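Local atomic coordinates of malonyl acyl carrier protein transacylase (Streptococcus pneumoniae, PDB entry 3IM8), a protein that probably transfers the malonyl group from malonyl-CoA to holo-acyl carrier protein, supplying malonyl-ACP for fatty acid synthesis. Residues Ser218-Phe222 and Met235-Ala241. Numbering follows the deposited sequence.
Sequences SFSDF and MQKEDIA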
ATOM      1  N   SER A 218       2.049 -17.010  11.832  1.00 33.53           N
ATOM      2  CA  SER A 218       3.342 -17.585  11.932  1.00 34.79           C
ATOM      3  C   SER A 218       4.084 -17.186  10.668  1.00 34.87           C
ATOM      4  O   SER A 218       3.732 -17.626   9.570  1.00 34.74           O
ATOM      5  CB  SER A 218       3.157 -19.112  12.041  1.00 35.34           C
ATOM      6  OG  SER A 218       4.271 -19.811  11.534  1.00 38.90           O
ATOM      7  N   PHE A 219       5.118 -16.357  10.813  1.00 34.66           N
ATOM      8  CA  PHE A 219       5.861 -15.901   9.645  1.00 35.11           C
ATOM      9  C   PHE A 219       7.044 -16.852   9.379  1.00 35.69           C
ATOM     10  O   PHE A 219       7.456 -17.550  10.315  1.00 36.76           O
ATOM     11  CB  PHE A 219       6.266 -14.424   9.803  1.00 34.77           C
ATOM     12  CG  PHE A 219       5.076 -13.480   9.869  1.00 31.96           C
ATOM     13  CD1 PHE A 219       4.581 -13.052  11.082  1.00 30.92           C
ATOM     14  CD2 PHE A 219       4.433 -13.062   8.709  1.00 31.33           C
ATOM     15  CE1 PHE A 219       3.501 -12.196  11.152  1.00 30.07           C
ATOM     16  CE2 PHE A 219       3.339 -12.204   8.765  1.00 30.03           C
ATOM     17  CZ  PHE A 219       2.869 -11.783   9.995  1.00 31.29           C
ATOM     18  N   SER A 220       7.519 -16.911   8.114  1.00 35.47           N
ATOM     19  CA  SER A 220       8.668 -17.743   7.660  1.00 34.46           C
ATOM     20  C   SER A 220       9.865 -16.878   7.358  1.00 34.07           C
ATOM     21  O   SER A 220       9.794 -15.651   7.455  1.00 34.02           O
ATOM     22  CB  SER A 220       8.352 -18.509   6.362  1.00 34.82           C
ATOM     23  OG  SER A 220       7.437 -19.586   6.539  1.00 35.16           O
ATOM     24  N   ASP A 221      10.961 -17.522   6.953  1.00 33.36           N
ATOM     25  CA  ASP A 221      12.170 -16.827   6.516  1.00 32.63           C
ATOM     26  C   ASP A 221      11.901 -16.014   5.236  1.00 30.71           C
ATOM     27  O   ASP A 221      11.171 -16.494   4.354  1.00 30.14           O
ATOM     28  CB  ASP A 221      13.251 -17.886   6.196  1.00 33.92           C
ATOM     29  CG  ASP A 221      13.994 -18.389   7.441  1.00 36.31           C
ATOM     30  OD1 ASP A 221      14.781 -19.373   7.321  1.00 38.70           O
ATOM     31  OD2 ASP A 221      13.831 -17.770   8.518  1.00 40.47           O
ATOM     32  N   PHE A 222      12.483 -14.820   5.126  1.00 28.98           N
ATOM     33  CA  PHE A 222      12.452 -14.018   3.882  1.00 28.15           C
ATOM     34  C   PHE A 222      13.238 -14.708   2.769  1.00 28.97           C
ATOM     35  O   PHE A 222      14.383 -15.083   2.977  1.00 30.49           O
ATOM     36  CB  PHE A 222      13.024 -12.605   4.096  1.00 26.63           C
ATOM     37  CG  PHE A 222      12.058 -11.632   4.802  1.00 24.78           C
ATOM     38  CD1 PHE A 222      12.199 -11.345   6.158  1.00 23.20           C
ATOM     39  CD2 PHE A 222      11.012 -11.014   4.099  1.00 23.68           C
ATOM     40  CE1 PHE A 222      11.336 -10.443   6.801  1.00 22.82           C
ATOM     41  CE2 PHE A 222      10.133 -10.105   4.728  1.00 21.36           C
ATOM     42  CZ  PHE A 222      10.279  -9.820   6.064  1.00 22.03           C
ATOM     43  N   MET A 235      13.196  -5.295   6.224  1.00 23.20           N
ATOM     44  CA  MET A 235      12.535  -5.904   7.370  1.00 23.56           C
ATOM     45  C   MET A 235      13.171  -7.246   7.791  1.00 24.14           C
ATOM     46  O   MET A 235      13.595  -8.038   6.954  1.00 24.71           O
ATOM     47  CB  MET A 235      11.042  -6.053   7.054  1.00 23.00           C
ATOM     48  CG  MET A 235      10.193  -6.459   8.258  1.00 21.78           C
ATOM     49  SD  MET A 235       8.463  -6.553   7.820  1.00 21.83           S
ATOM     50  CE  MET A 235       8.039  -4.872   7.724  1.00 18.07           C
ATOM     51  N   GLN A 236      13.234  -7.468   9.111  1.00 25.65           N
ATOM     52  CA  GLN A 236      13.790  -8.677   9.742  1.00 27.13           C
ATOM     53  C   GLN A 236      12.663  -9.498  10.275  1.00 27.99           C
ATOM     54  O   GLN A 236      11.678  -8.944  10.714  1.00 27.93           O
ATOM     55  CB  GLN A 236      14.781  -8.346  10.889  1.00 28.06           C
ATOM     56  CG  GLN A 236      15.853  -7.260  10.593  1.00 30.15           C
ATOM     57  CD  GLN A 236      16.841  -7.726   9.522  1.00 36.62           C
ATOM     58  OE1 GLN A 236      17.558  -8.717   9.729  1.00 40.80           O
ATOM     59  NE2 GLN A 236      16.875  -7.034   8.365  1.00 37.72           N
ATOM     60  N   LYS A 237      12.806 -10.826  10.203  1.00 29.59           N
ATOM     61  CA  LYS A 237      11.712 -11.765  10.454  1.00 31.08           C
ATOM     62  C   LYS A 237      11.137 -11.590  11.848  1.00 31.62           C
ATOM     63  O   LYS A 237       9.908 -11.668  12.036  1.00 32.35           O
ATOM     64  CB  LYS A 237      12.174 -13.223  10.231  1.00 31.78           C
ATOM     65  CG  LYS A 237      11.195 -14.332  10.624  1.00 33.53           C
ATOM     66  CD  LYS A 237      11.795 -15.697  10.258  1.00 34.85           C
ATOM     67  CE  LYS A 237      10.988 -16.888  10.751  1.00 36.93           C
ATOM     68  NZ  LYS A 237      11.635 -18.196  10.317  1.00 36.53           N
ATOM     69  N   GLU A 238      12.014 -11.322  12.814  1.00 30.82           N
ATOM     70  CA  GLU A 238      11.618 -11.306  14.214  1.00 30.03           C
ATOM     71  C   GLU A 238      10.819 -10.043  14.537  1.00 28.62           C
ATOM     72  O   GLU A 238      10.264  -9.926  15.612  1.00 28.27           O
ATOM     73  CB  GLU A 238      12.885 -11.427  15.088  1.00 30.72           C
ATOM     74  CG  GLU A 238      13.900 -10.262  14.967  1.00 31.56           C
ATOM     75  CD  GLU A 238      15.002 -10.472  13.895  1.00 34.57           C
ATOM     76  OE1 GLU A 238      15.876  -9.573  13.811  1.00 37.09           O
ATOM     77  OE2 GLU A 238      15.027 -11.492  13.145  1.00 31.46           O
ATOM     78  N   ASP A 239      10.781  -9.091  13.595  1.00 27.43           N
ATOM     79  CA  ASP A 239      10.110  -7.796  13.781  1.00 26.73           C
ATOM     80  C   ASP A 239       8.811  -7.642  13.025  1.00 25.48           C
ATOM     81  O   ASP A 239       8.080  -6.707  13.291  1.00 26.60           O
ATOM     82  CB  ASP A 239      10.971  -6.617  13.285  1.00 26.94           C
ATOM     83  CG  ASP A 239      12.253  -6.412  14.098  1.00 29.84           C
ATOM     84  OD1 ASP A 239      12.256  -6.638  15.321  1.00 31.42           O
ATOM     85  OD2 ASP A 239      13.250  -6.003  13.480  1.00 30.22           O
ATOM     86  N   ILE A 240       8.560  -8.472  12.016  1.00 24.50           N
ATOM     87  CA  ILE A 240       7.328  -8.312  11.189  1.00 23.12           C
ATOM     88  C   ILE A 240       6.039  -7.863  11.967  1.00 23.27           C
ATOM     89  O   ILE A 240       5.439  -6.854  11.631  1.00 23.23           O
ATOM     90  CB  ILE A 240       7.051  -9.581  10.337  1.00 22.05           C
ATOM     91  CG1 ILE A 240       8.251  -9.909   9.441  1.00 20.29           C
ATOM     92  CG2 ILE A 240       5.735  -9.466   9.506  1.00 21.30           C
ATOM     93  CD1 ILE A 240       8.291 -11.371   9.048  1.00 18.87           C
ATOM     94  N   ALA A 241       5.588  -8.620  12.969  1.00 23.55           N
ATOM     95  CA  ALA A 241       4.274  -8.333  13.588  1.00 23.60           C
ATOM     96  C   ALA A 241       4.262  -7.008  14.326  1.00 24.71           C
ATOM     97  O   ALA A 241       3.270  -6.260  14.265  1.00 24.67           O
ATOM     98  CB  ALA A 241       3.942  -9.381  14.511  1.00 24.06           C
TER
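Lys237 and Asp221 make the single direct polar bond between Ser218-Phe222 and Met235-Ala241, a solvent-exposed salt bridge in which Lys237 NZ donates a hydrogen bond to Asp221 OD2 at 2.9 Å. The ammonium meets that oxygen from above the carboxylate plane, 55° out of it. With chi1 at 173° and every later torsion also near 180°, the extended lysine chain reaches across the loop, its CD 3.4 Å from Ser220 O and its CE 3.6 Å from Phe219 O, both carbon-oxygen contacts.

Beneath this surface pair the contact is mostly apolar, a worked example of an exposed ion pair lying over hydrophobic packing. Ile240 fits between the two phenylalanines: its CG2 methyl sits 3.6 Å above the centre of the Phe219 ring in a CH-pi contact, while its CD1 lies 3.9 Å from Phe222 CE1. The Phe222 ring turns an edge to Lys237 N, and its CE1 comes obliquely to 3.3 Å from Met235 O.

Several backbone groups are satisfied within the turn or by neighbouring residues. Gln236 O accepts from Asp239 N at 3.0 Å and, weakly, from Ile240 N, closing the turn. Gln236 NE2 bonds to Val234 O, Ala241 O to Thr245 OG1, and the Ser220 backbone to that of Ala102. Within the acyl transferase domain, the contact thus joins the loop following helix 204-215 to the turn and first residues of helix 240-247; Leu214 of the former helix touches Phe219 and Ala241, and Leu97 of helix 92-99 packs against Phe222 and Ile240.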